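Local coordinates for protein glutamine synthetase (Helicobacter pylori, PDB 5ZLI) that is a glutamine synthetase of the I-beta type, a two-domain protein with an N-terminal beta-Grasp domain and a larger catalytic domain, assembled from twelve subunits, at residues K35-N39 / Q246-Y250; E55-A61 / S73-P79; V82-I86 / D243-K247; V97-V101 / C113-K119; A134-A138 / F381-L385. One frame throughout, in Å; residues are numbered along the deposited sequence.

Overall arrangement
Interactions 1, 3 and 4 lie across the join between the beta-Grasp domain and the catalytic domain. Interactions 1 and 3, centres 10 Å apart, share Gln246 and Lys247 of helix 238-258, and Trp38 CH2 is 4.1 Å from Phe85 CZ. Interaction 4 ties in through a salt bridge, Arg115 NH1 to Asp243 OD2 at 2.5 Å. Interaction 2, inside the same beta sheet, adjoins interaction 4, with Thr78 N 2.6 Å from Asp100 O. Interaction 5 belongs to the catalytic domain, its centre about 27 Å from that of interaction 2. Interactions 1 and 2 both touch the second subunit; in type I glutamine synthetases active sites form between adjacent subunits.

Interaction 1 (K35-N39 / Q246-Y250); sequences KGTWN and QKLKY
A beta-Grasp strand meets a catalytic-domain helix here, and Trp38 and Gln246 bury most of the surface. Residues 246-250 are regular helix within 238-258, with Tyr250 N bonded to Gln246 O at 3.2 Å. Residues 35-37 form the turn that leads into strand 38-44, and the closest CA pair is Trp38 with Gln246 at 7.0 Å. Gly36 has phi/psi of 111/-2°, where a CB would be jammed against the preceding carbonyl oxygen. Trp38 (phi/psi -84/129°, chi1 -144°, between wells, chi2 11°) points its CB toward the helix. Gln246 CB lies 3.9 Å from the centroid of the six-membered indole ring, 11° off its normal, a CH-pi contact. The edge of that ring faces the Tyr250 ring (chi1 t) in an offset edge-to-face pair, with centroids 5.9 Å apart and planes at 80°. Trp38 CZ3 also reaches Tyr250 CB at 3.7 Å and Lys247 CA at 3.9 Å. Arg30 makes cation-pi contacts with both aromatic residues, and Val193 of the second subunit packs on Trp38. Gln246, with chi1 and chi2 both m and chi3 77°, curls back toward the turn, so that its NE2 donates to Gly36 O at 3.2 Å and 169°.

Interaction 2 (E55-A61 / S73-P79); sequences EGIPFDA and SDMILTP
Strands 57-60 and 74-79 pair antiparallel, with segment axes 4.4 Å apart at closest and N-to-C directions at 134°, so the ribbon is strongly twisted. The register runs Ile57-Leu77, Pro58-Ile76, Phe59-Met75 and Asp60-Asp74, the first and third being hydrogen-bonded pairs. Ile57 N gives to Leu77 O (2.8 Å) and Leu77 N to Ile57 O (2.5 Å, very short); Phe59 N gives to Met75 O (3.1 Å) and Met75 N to Phe59 O (3.2 Å). Ala61 N adds a bond to Ser73 O at 3.1 Å. Pro58, which has no N-H, sits in a non-hydrogen-bonded pair and offers CA to Met75 O at 3.3 Å instead. The backbones of Ile76 and Thr78 bond to Tyr102 and Asp100 of strand 94-103. Asp74 makes salt bridges to Arg349 and Arg354 of the second subunit, whose Arg349 also donates to Ser73 OG; Asp60 OD2 is hydrogen-bonded to Ser62 OG, and Asp60 N to Tyr190 OH of the second subunit.

Ile57, Phe59, Met75 and Leu77 share one face: Phe59 (chi1 p) brings CE1 to 3.4 Å from Leu77 CD2, and Ile57 CB meets Leu77 CB at 3.9 Å. A CB on Gly56 (phi/psi 131/-172°) would clash with Ile76 CG2 and Leu77 O. This is antiparallel pairing within the beta-Grasp sheet, strand 57-60 lying outside strand 74-81, at a subunit interface.

Interaction 3 (V82-I86 / D243-K247); sequences VRYFI and DNVQK
Lys247 NZ donates to Arg83 O at 2.7 Å, and Arg83 answers with a salt bridge, NH2 to Asp243 OD2 at 3.1 Å (161°), supported by a weak bond from NE to the same OD2 at 3.4 Å. These bonds tie a corner of the beta-Grasp sheet to helix 238-258 of the catalytic domain. At Arg83 the chain turns in left-handed helical conformation (phi/psi 57/22°) before strand 84-87; residues 243-247 are regular helix, with Lys247 N bonded to Asp243 O at 3.1 Å. CA atoms stay well apart, 8.3 Å for Arg83-Asp243 and 9.7 Å for Phe85-Lys247, so long side chains span the gap. Arg83 takes chi1 m, chi2 t and chi3 m, bringing Asp243 OD2 to the edge of its guanidinium near the plane. Both helix residues have outside polar partners: Arg115 forms a salt bridge with Asp243, and Val213 O accepts from Lys247 NZ. Farther out, Arg83 CD comes within 4.2 Å of Asn244 OD1. Lys247, with chi1 m and the remaining angles t, extends its chain across one face of the Phe85 ring (chi1 p). Its CD makes a CH-pi contact 4.1 Å from the ring centroid, 25° off the normal, while Lys247 CE stands 3.4 Å from Phe85 CD1.

Interaction 4 (V97-V101 / C113-K119); sequences VFCDV and CPRSIAK
A cysteine thiol serves as helix cap and as strand acceptor at once: Cys113 (chi1 t), at the N-cap of helix 114-128, takes a weak capping bond from Ser116 N to its SG (3.4 Å) and a straight bond from Val101 N to the same SG (3.5 Å, 173°). Strand 97-101 is extended and crosses the helix segment nearly at right angles (-91°, axes 7.5 Å apart at closest), with Asp100 and Ser116 CA atoms 6.1 Å apart. Asp100 (chi1 m) points toward the helix and heads a salt-bridge network. Its OD2 meets Lys119 NZ at 3.1 Å; its OD1 accepts weakly from Arg115 NE at 3.3 Å. Arg115 NH1 and NH2 pair with Asp243 and Asp80 respectively, and Lys119 also reaches Asp80. Phe98 CB lies over one face of the Arg115 guanidinium, 4.1 Å from Arg115 CZ. Thus the first turns of helix 114-128 rest against strand 94-103 of the beta-Grasp sheet, while Arg115 and Ala118 touch helix 238-258 and Ile117 touches helix 377-393.

Interaction 5 (A134-A138 / F381-L385); sequences AYFGA and FAAIL
The Phe136 side chain is the principal bump on strand 134-138, and it fits a hollow lined by Phe381, Ile384 and Leu385 on helix 381-385. The strand is extended (phi/psi -126/141° at Phe136), and Ala134, Phe136 and Ala138 all aim their CB toward the helix. Segment axes come no closer than 10.6 Å, with N-to-C directions at 129°; the nearest CA pairs are Phe136-Phe381 at 7.6 Å and Ala134-Leu385 at 7.8 Å. Large rings fill that separation. Phe136 and Phe381 (chi1 m in both) form an offset stack with centroids 4.8 Å apart and planes at 30°, CD2 of Phe136 lying 3.6 Å from CD1 of Phe381. Phe381 CB adds a CH-pi contact, 4.2 Å from the Phe136 centroid. At the Phe136 ring edge, CE2 meets Ile384 CG2 at 3.7 Å and CZ meets Leu385 CB at 4.3 Å. The small alanines two residues before and after Phe136 make the outer contacts: Ala138 CB abuts the Phe381 ring edge, 4.2 Å from Phe381 CZ, and Ala134 CB meets Leu385 CD2 at 4.1 Å. This apolar strand-helix layer is part of the catalytic-domain core, where helix 377-393 backs strand 133-145, helix 238-258 covers both phenylalanines, and Leu125 of helix 114-128 touches Ala134 and Leu385.

Interaction 1 (K35-N39 / Q246-Y250)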
# COMPACT_ATOMS: atom_id res chain seq x y z
N LYS B 35 18.36 22.87 38.97
CA LYS B 35 18.09 21.49 38.51
C LYS B 35 19.32 20.79 37.94
O LYS B 35 19.35 19.56 37.90
CB LYS B 35 16.92 21.48 37.52
CG LYS B 35 17.00 20.64 36.19
CD LYS B 35 15.55 20.19 35.82
CE LYS B 35 15.39 19.46 34.50
NZ LYS B 35 15.24 20.50 33.42
N GLY B 36 20.32 21.54 37.47
CA GLY B 36 21.46 20.93 36.83
C GLY B 36 21.54 21.20 35.35
O GLY B 36 22.43 20.67 34.68
N THR B 37 20.56 21.90 34.81
CA THR B 37 20.61 22.20 33.40
C THR B 37 21.68 23.22 33.12
O THR B 37 21.74 24.27 33.76
CB THR B 37 19.26 22.71 32.93
OG1 THR B 37 18.30 21.67 33.10
CG2 THR B 37 19.37 23.13 31.46
N TRP B 38 22.50 22.95 32.13
CA TRP B 38 23.46 23.93 31.70
C TRP B 38 22.74 24.85 30.71
O TRP B 38 22.10 24.40 29.76
CB TRP B 38 24.66 23.22 31.08
CG TRP B 38 25.95 23.86 31.33
CD1 TRP B 38 26.21 24.87 32.21
CD2 TRP B 38 27.18 23.55 30.70
NE1 TRP B 38 27.54 25.23 32.15
CE2 TRP B 38 28.16 24.42 31.24
CE3 TRP B 38 27.56 22.62 29.73
CZ2 TRP B 38 29.47 24.38 30.84
CZ3 TRP B 38 28.85 22.59 29.34
CH2 TRP B 38 29.81 23.46 29.89
N ASN B 39 22.86 26.16 30.95
CA ASN B 39 22.20 27.16 30.13
C ASN B 39 23.25 28.06 29.50
O ASN B 39 24.39 28.11 29.97
CB ASN B 39 21.20 27.99 30.94
CG ASN B 39 20.05 27.16 31.46
OD1 ASN B 39 18.99 27.14 30.86
ND2 ASN B 39 20.25 26.48 32.59
N GLN B 246 29.69 19.03 34.03
CA GLN B 246 28.87 19.76 33.05
C GLN B 246 29.44 19.64 31.63
O GLN B 246 28.69 19.37 30.68
CB GLN B 246 28.72 21.25 33.41
CG GLN B 246 27.91 21.57 34.67
CD GLN B 246 26.51 20.95 34.70
OE1 GLN B 246 26.37 19.75 34.97
NE2 GLN B 246 25.48 21.73 34.38
N LYS B 247 30.75 19.84 31.46
CA LYS B 247 31.37 19.70 30.13
C LYS B 247 31.18 18.28 29.58
O LYS B 247 30.74 18.11 28.44
CB LYS B 247 32.86 20.03 30.19
CG LYS B 247 33.26 21.47 30.47
CD LYS B 247 34.75 21.63 30.06
CE LYS B 247 35.41 22.88 30.62
NZ LYS B 247 36.80 23.04 30.19
N LEU B 248 31.59 17.27 30.36
CA LEU B 248 31.42 15.86 29.98
C LEU B 248 29.99 15.52 29.54
O LEU B 248 29.81 14.89 28.49
CB LEU B 248 31.85 14.98 31.16
CG LEU B 248 31.80 13.44 31.28
CD1 LEU B 248 30.43 12.84 31.56
CD2 LEU B 248 32.32 12.81 30.05
N LYS B 249 28.97 15.90 30.33
CA LYS B 249 27.59 15.63 29.93
C LYS B 249 27.27 16.24 28.56
O LYS B 249 26.76 15.57 27.66
CB LYS B 249 26.60 16.14 30.99
CG LYS B 249 26.47 15.26 32.27
CD LYS B 249 25.51 15.90 33.28
CE LYS B 249 25.50 15.17 34.65
NZ LYS B 249 24.70 15.86 35.75
N TYR B 250 27.64 17.50 28.37
CA TYR B 250 27.48 18.17 27.08
C TYR B 250 28.22 17.44 25.96
O TYR B 250 27.71 17.33 24.85
CB TYR B 250 28.00 19.60 27.25
CG TYR B 250 28.07 20.44 26.01
CD1 TYR B 250 26.95 20.72 25.26
CD2 TYR B 250 29.30 21.00 25.61
CE1 TYR B 250 27.02 21.53 24.11
CE2 TYR B 250 29.38 21.80 24.45
CZ TYR B 250 28.24 22.06 23.72
OH TYR B 250 28.31 22.84 22.61

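Interaction 2 (E55-A61 / S73-P79)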
# COMPACT_ATOMS: atom_id res chain seq x y z
N GLU B 55 31.50 43.87 35.58
CA GLU B 55 30.12 44.09 35.98
C GLU B 55 29.30 42.83 35.76
O GLU B 55 28.80 42.22 36.72
CB GLU B 55 29.52 45.29 35.23
CG GLU B 55 29.84 46.66 35.88
CD GLU B 55 29.04 47.85 35.31
OE1 GLU B 55 28.36 48.54 36.11
OE2 GLU B 55 29.07 48.09 34.08
N GLY B 56 29.26 42.34 34.53
CA GLY B 56 28.59 41.09 34.28
C GLY B 56 27.62 41.14 33.12
O GLY B 56 27.58 42.09 32.32
N ILE B 57 26.86 40.08 32.97
CA ILE B 57 25.92 39.96 31.87
C ILE B 57 24.51 39.92 32.45
O ILE B 57 24.23 39.09 33.33
CB ILE B 57 26.19 38.72 31.01
CG1 ILE B 57 27.37 38.98 30.08
CG2 ILE B 57 24.97 38.36 30.22
CD1 ILE B 57 28.70 38.85 30.73
N PRO B 58 23.62 40.82 32.04
CA PRO B 58 22.24 40.77 32.54
C PRO B 58 21.49 39.60 31.94
O PRO B 58 21.77 39.19 30.82
CB PRO B 58 21.64 42.09 32.05
CG PRO B 58 22.54 42.56 30.89
CD PRO B 58 23.77 41.70 30.86
N PHE B 59 20.53 39.09 32.69
CA PHE B 59 19.63 38.08 32.13
C PHE B 59 18.35 38.03 32.95
O PHE B 59 18.21 38.71 33.97
CB PHE B 59 20.29 36.70 32.05
CG PHE B 59 20.43 36.01 33.36
CD1 PHE B 59 21.34 36.46 34.29
CD2 PHE B 59 19.67 34.89 33.65
CE1 PHE B 59 21.48 35.80 35.50
CE2 PHE B 59 19.81 34.23 34.86
CZ PHE B 59 20.71 34.69 35.77
N ASP B 60 17.42 37.18 32.52
CA ASP B 60 16.08 37.09 33.11
C ASP B 60 16.01 35.88 34.04
O ASP B 60 15.75 34.76 33.62
CB ASP B 60 15.03 37.02 32.01
CG ASP B 60 13.62 36.78 32.54
OD1 ASP B 60 12.70 36.79 31.70
OD2 ASP B 60 13.43 36.63 33.77
N ALA B 61 16.24 36.11 35.33
CA ALA B 61 16.22 35.01 36.28
C ALA B 61 14.83 34.64 36.78
O ALA B 61 14.72 33.78 37.67
CB ALA B 61 17.12 35.34 37.47
N SER B 73 13.18 40.52 38.49
CA SER B 73 13.66 39.47 37.61
C SER B 73 15.11 39.65 37.20
O SER B 73 15.80 38.67 36.94
CB SER B 73 12.78 39.37 36.36
OG SER B 73 12.76 40.60 35.65
N ASP B 74 15.57 40.89 37.06
CA ASP B 74 16.89 41.13 36.50
C ASP B 74 17.98 40.60 37.45
O ASP B 74 17.99 40.91 38.65
CB ASP B 74 17.08 42.62 36.24
CG ASP B 74 16.11 43.15 35.19
OD1 ASP B 74 16.34 44.24 34.62
OD2 ASP B 74 15.08 42.47 34.95
N MET B 75 18.92 39.83 36.89
CA MET B 75 20.09 39.39 37.63
C MET B 75 21.31 39.53 36.72
O MET B 75 21.19 39.94 35.56
CB MET B 75 19.88 37.95 38.12
CG MET B 75 18.72 37.78 39.13
SD MET B 75 18.98 38.17 40.87
CE MET B 75 19.81 36.67 41.40
N ILE B 76 22.48 39.17 37.24
CA ILE B 76 23.73 39.31 36.50
C ILE B 76 24.41 37.95 36.38
O ILE B 76 24.41 37.14 37.33
CB ILE B 76 24.68 40.33 37.17
CG1 ILE B 76 24.15 41.76 37.02
CG2 ILE B 76 26.08 40.24 36.59
CD1 ILE B 76 24.15 42.25 35.63
N LEU B 77 24.98 37.69 35.21
CA LEU B 77 25.95 36.61 35.09
C LEU B 77 27.35 37.15 35.35
O LEU B 77 27.73 38.19 34.82
CB LEU B 77 25.91 35.94 33.73
CG LEU B 77 24.57 35.24 33.53
CD1 LEU B 77 24.47 34.65 32.14
CD2 LEU B 77 24.38 34.18 34.60
N THR B 78 28.07 36.46 36.21
CA THR B 78 29.44 36.82 36.48
C THR B 78 30.35 35.77 35.86
O THR B 78 30.39 34.62 36.35
CB THR B 78 29.74 36.94 37.96
OG1 THR B 78 28.59 37.44 38.65
CG2 THR B 78 30.97 37.86 38.13
N PRO B 79 31.04 36.08 34.77
CA PRO B 79 31.91 35.09 34.15
C PRO B 79 33.10 34.78 35.04
O PRO B 79 33.66 35.66 35.68
CB PRO B 79 32.34 35.76 32.84
CG PRO B 79 31.35 36.89 32.63
CD PRO B 79 30.99 37.34 34.00

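Interaction 3 (V82-I86 / D243-K247)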
# COMPACT_ATOMS: atom_id res chain seq x y z
N VAL B 82 38.08 30.70 34.11
CA VAL B 82 38.84 29.47 34.31
C VAL B 82 38.12 28.36 33.56
O VAL B 82 36.89 28.35 33.46
CB VAL B 82 39.02 29.09 35.79
CG1 VAL B 82 39.88 30.12 36.51
CG2 VAL B 82 37.66 28.92 36.46
N ARG B 83 38.92 27.44 33.03
CA ARG B 83 38.44 26.24 32.33
C ARG B 83 37.54 26.58 31.15
O ARG B 83 36.74 25.73 30.71
CB ARG B 83 37.75 25.28 33.30
CG ARG B 83 38.74 24.70 34.29
CD ARG B 83 38.08 23.76 35.25
NE ARG B 83 37.17 24.49 36.11
CZ ARG B 83 37.55 25.25 37.13
NH1 ARG B 83 38.85 25.40 37.42
NH2 ARG B 83 36.63 25.87 37.84
N TYR B 84 37.64 27.79 30.61
CA TYR B 84 36.95 28.09 29.37
C TYR B 84 37.51 27.20 28.26
O TYR B 84 38.52 26.52 28.42
CB TYR B 84 37.03 29.58 29.02
CG TYR B 84 38.40 30.22 28.98
CD1 TYR B 84 39.25 30.01 27.91
CD2 TYR B 84 38.81 31.11 29.96
CE1 TYR B 84 40.49 30.61 27.84
CE2 TYR B 84 40.07 31.73 29.91
CZ TYR B 84 40.90 31.47 28.84
OH TYR B 84 42.13 32.05 28.73
N PHE B 85 36.78 27.13 27.16
CA PHE B 85 37.22 26.25 26.09
C PHE B 85 36.50 26.62 24.82
O PHE B 85 35.37 27.10 24.85
CB PHE B 85 36.95 24.81 26.45
CG PHE B 85 35.51 24.50 26.66
CD1 PHE B 85 34.87 24.86 27.85
CD2 PHE B 85 34.79 23.79 25.71
CE1 PHE B 85 33.51 24.55 28.07
CE2 PHE B 85 33.46 23.46 25.92
CZ PHE B 85 32.81 23.85 27.11
N ILE B 86 37.16 26.37 23.69
CA ILE B 86 36.48 26.54 22.41
C ILE B 86 35.51 25.39 22.19
O ILE B 86 35.90 24.21 22.21
CB ILE B 86 37.50 26.63 21.27
CG1 ILE B 86 38.26 27.95 21.35
CG2 ILE B 86 36.82 26.41 19.96
CD1 ILE B 86 39.29 28.18 20.23
N ASP B 243 32.41 21.21 37.53
CA ASP B 243 32.51 21.86 36.23
C ASP B 243 32.77 20.86 35.12
O ASP B 243 32.11 20.88 34.08
CB ASP B 243 33.60 22.91 36.24
CG ASP B 243 33.13 24.22 36.75
OD1 ASP B 243 32.01 24.30 37.28
OD2 ASP B 243 33.87 25.18 36.58
N ASN B 244 33.71 19.94 35.34
CA ASN B 244 34.04 19.03 34.26
C ASN B 244 32.89 18.08 34.00
O ASN B 244 32.71 17.63 32.87
CB ASN B 244 35.29 18.21 34.60
CG ASN B 244 36.54 19.03 34.59
OD1 ASN B 244 36.64 20.04 33.89
ND2 ASN B 244 37.52 18.61 35.36
N VAL B 245 32.08 17.83 35.02
CA VAL B 245 30.88 17.03 34.82
C VAL B 245 29.94 17.72 33.85
O VAL B 245 29.45 17.09 32.90
CB VAL B 245 30.22 16.73 36.17
CG1 VAL B 245 28.79 16.20 36.00
CG2 VAL B 245 31.12 15.77 36.99
N GLN B 246 29.69 19.03 34.03
CA GLN B 246 28.87 19.76 33.05
C GLN B 246 29.44 19.64 31.63
O GLN B 246 28.69 19.37 30.68
CB GLN B 246 28.72 21.25 33.41
CG GLN B 246 27.91 21.57 34.67
CD GLN B 246 26.51 20.95 34.70
OE1 GLN B 246 26.37 19.75 34.97
NE2 GLN B 246 25.48 21.73 34.38
N LYS B 247 30.75 19.84 31.46
CA LYS B 247 31.37 19.70 30.13
C LYS B 247 31.18 18.28 29.58
O LYS B 247 30.74 18.11 28.44
CB LYS B 247 32.86 20.03 30.19
CG LYS B 247 33.26 21.47 30.47
CD LYS B 247 34.75 21.63 30.06
CE LYS B 247 35.41 22.88 30.62
NZ LYS B 247 36.80 23.04 30.19

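Interaction 4 (V97-V101 / C113-K119)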
# COMPACT_ATOMS: atom_id res chain seq x y z
N VAL B 97 32.47 29.96 28.38
CA VAL B 97 33.02 30.48 29.62
C VAL B 97 31.98 30.32 30.71
O VAL B 97 30.79 30.51 30.46
CB VAL B 97 33.47 31.94 29.47
CG1 VAL B 97 32.43 32.69 28.70
CG2 VAL B 97 33.75 32.57 30.85
N PHE B 98 32.43 29.84 31.87
CA PHE B 98 31.55 29.62 33.01
C PHE B 98 31.11 30.94 33.65
O PHE B 98 31.73 31.99 33.46
CB PHE B 98 32.22 28.73 34.06
CG PHE B 98 32.35 27.29 33.66
CD1 PHE B 98 31.33 26.39 33.94
CD2 PHE B 98 33.51 26.82 33.03
CE1 PHE B 98 31.44 25.04 33.61
CE2 PHE B 98 33.63 25.46 32.68
CZ PHE B 98 32.60 24.58 32.97
N CYS B 99 30.00 30.87 34.38
CA CYS B 99 29.45 32.03 35.07
C CYS B 99 28.75 31.62 36.36
O CYS B 99 28.30 30.48 36.52
CB CYS B 99 28.49 32.81 34.17
SG CYS B 99 29.29 33.44 32.66
N ASP B 100 28.72 32.54 37.31
CA ASP B 100 27.82 32.49 38.46
C ASP B 100 26.82 33.63 38.38
O ASP B 100 27.03 34.62 37.67
CB ASP B 100 28.58 32.55 39.78
CG ASP B 100 29.49 31.35 39.99
OD1 ASP B 100 28.94 30.23 40.09
OD2 ASP B 100 30.74 31.52 40.05
N VAL B 101 25.73 33.46 39.09
CA VAL B 101 24.73 34.51 39.26
C VAL B 101 25.14 35.43 40.41
O VAL B 101 25.47 34.97 41.51
CB VAL B 101 23.36 33.89 39.54
CG1 VAL B 101 22.23 34.73 38.98
CG2 VAL B 101 23.32 32.51 38.92
N CYS B 113 22.52 30.23 43.64
CA CYS B 113 23.28 29.83 42.48
C CYS B 113 24.09 28.60 42.86
O CYS B 113 25.00 28.71 43.69
CB CYS B 113 24.19 30.96 42.01
SG CYS B 113 25.42 30.44 40.78
N PRO B 114 23.81 27.43 42.29
CA PRO B 114 24.50 26.22 42.73
C PRO B 114 26.01 26.30 42.62
O PRO B 114 26.73 25.80 43.49
CB PRO B 114 23.93 25.15 41.79
CG PRO B 114 22.66 25.69 41.32
CD PRO B 114 22.87 27.16 41.20
N ARG B 115 26.51 26.83 41.51
CA ARG B 115 27.96 26.98 41.39
C ARG B 115 28.51 27.97 42.44
O ARG B 115 29.65 27.82 42.89
CB ARG B 115 28.29 27.37 39.96
CG ARG B 115 29.71 27.20 39.65
CD ARG B 115 30.05 27.44 38.20
NE ARG B 115 31.07 28.48 38.20
CZ ARG B 115 32.38 28.27 38.09
NH1 ARG B 115 32.86 27.06 37.92
NH2 ARG B 115 33.21 29.30 38.14
N SER B 116 27.70 28.96 42.86
CA SER B 116 28.09 29.84 43.97
C SER B 116 28.11 29.08 45.29
O SER B 116 28.97 29.32 46.15
CB SER B 116 27.14 31.03 44.07
OG SER B 116 27.33 31.98 43.04
N ILE B 117 27.13 28.20 45.50
CA ILE B 117 27.17 27.31 46.65
C ILE B 117 28.46 26.49 46.65
O ILE B 117 29.12 26.37 47.69
CB ILE B 117 25.92 26.41 46.68
CG1 ILE B 117 24.66 27.26 46.90
CG2 ILE B 117 26.04 25.25 47.71
CD1 ILE B 117 23.33 26.50 46.86
N ALA B 118 28.88 25.98 45.49
CA ALA B 118 30.03 25.07 45.45
C ALA B 118 31.32 25.76 45.81
O ALA B 118 32.26 25.08 46.24
CB ALA B 118 30.17 24.42 44.07
N LYS B 119 31.42 27.07 45.61
CA LYS B 119 32.57 27.78 46.11
C LYS B 119 32.42 28.03 47.60
O LYS B 119 33.31 27.70 48.38
CB LYS B 119 32.71 29.09 45.36
CG LYS B 119 32.97 28.87 43.92
CD LYS B 119 33.21 30.17 43.22
CE LYS B 119 33.43 29.91 41.75
NZ LYS B 119 33.64 31.12 40.93

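Interaction 5 (A134-A138 / F381-L385)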
# COMPACT_ATOMS: atom_id res chain seq x y z
N ALA B 134 39.67 19.91 48.58
CA ALA B 134 38.82 18.73 48.64
C ALA B 134 38.71 18.20 47.22
O ALA B 134 38.12 18.86 46.36
CB ALA B 134 37.45 19.02 49.23
N TYR B 135 39.33 17.04 46.96
CA TYR B 135 39.39 16.48 45.62
C TYR B 135 38.20 15.56 45.36
O TYR B 135 37.95 14.64 46.15
CB TYR B 135 40.69 15.70 45.43
CG TYR B 135 41.90 16.57 45.27
CD1 TYR B 135 42.11 17.28 44.10
CD2 TYR B 135 42.85 16.69 46.29
CE1 TYR B 135 43.23 18.08 43.92
CE2 TYR B 135 43.99 17.49 46.12
CZ TYR B 135 44.17 18.19 44.93
OH TYR B 135 45.27 18.99 44.71
N PHE B 136 37.52 15.76 44.22
CA PHE B 136 36.39 14.93 43.81
C PHE B 136 36.62 14.38 42.41
O PHE B 136 37.03 15.12 41.50
CB PHE B 136 35.04 15.68 43.74
CG PHE B 136 34.39 15.92 45.07
CD1 PHE B 136 34.88 16.87 45.93
CD2 PHE B 136 33.27 15.19 45.44
CE1 PHE B 136 34.26 17.09 47.15
CE2 PHE B 136 32.66 15.41 46.66
CZ PHE B 136 33.15 16.35 47.50
N GLY B 137 36.23 13.13 42.21
CA GLY B 137 36.36 12.45 40.93
C GLY B 137 35.17 11.59 40.59
O GLY B 137 35.02 10.49 41.13
N ALA B 138 34.35 12.04 39.64
CA ALA B 138 33.08 11.39 39.31
C ALA B 138 33.21 10.48 38.09
O ALA B 138 33.90 10.81 37.12
CB ALA B 138 31.99 12.44 39.05
N PHE B 381 28.26 17.78 45.21
CA PHE B 381 29.60 17.84 45.79
C PHE B 381 29.62 18.72 47.02
O PHE B 381 30.12 18.31 48.09
CB PHE B 381 30.60 18.34 44.76
CG PHE B 381 30.75 17.46 43.58
CD1 PHE B 381 30.29 16.15 43.63
CD2 PHE B 381 31.31 17.92 42.42
CE1 PHE B 381 30.42 15.34 42.56
CE2 PHE B 381 31.44 17.10 41.33
CZ PHE B 381 30.99 15.81 41.41
N ALA B 382 29.04 19.93 46.91
CA ALA B 382 28.95 20.82 48.06
C ALA B 382 28.38 20.10 49.26
O ALA B 382 28.93 20.17 50.36
CB ALA B 382 28.12 22.04 47.71
N ALA B 383 27.23 19.45 49.09
CA ALA B 383 26.59 18.75 50.22
C ALA B 383 27.42 17.56 50.74
O ALA B 383 27.51 17.34 51.95
CB ALA B 383 25.18 18.32 49.81
N ILE B 384 28.00 16.77 49.85
CA ILE B 384 28.85 15.67 50.33
C ILE B 384 29.96 16.20 51.21
O ILE B 384 30.26 15.62 52.27
CB ILE B 384 29.37 14.85 49.15
CG1 ILE B 384 28.28 13.87 48.72
CG2 ILE B 384 30.66 14.16 49.50
CD1 ILE B 384 28.39 13.41 47.31
N LEU B 385 30.59 17.32 50.81
CA LEU B 385 31.66 17.86 51.64
C LEU B 385 31.14 18.41 52.95
O LEU B 385 31.75 18.19 54.00
CB LEU B 385 32.45 18.91 50.88
CG LEU B 385 33.50 19.55 51.78
CD1 LEU B 385 34.59 18.57 52.26
CD2 LEU B 385 34.15 20.74 51.04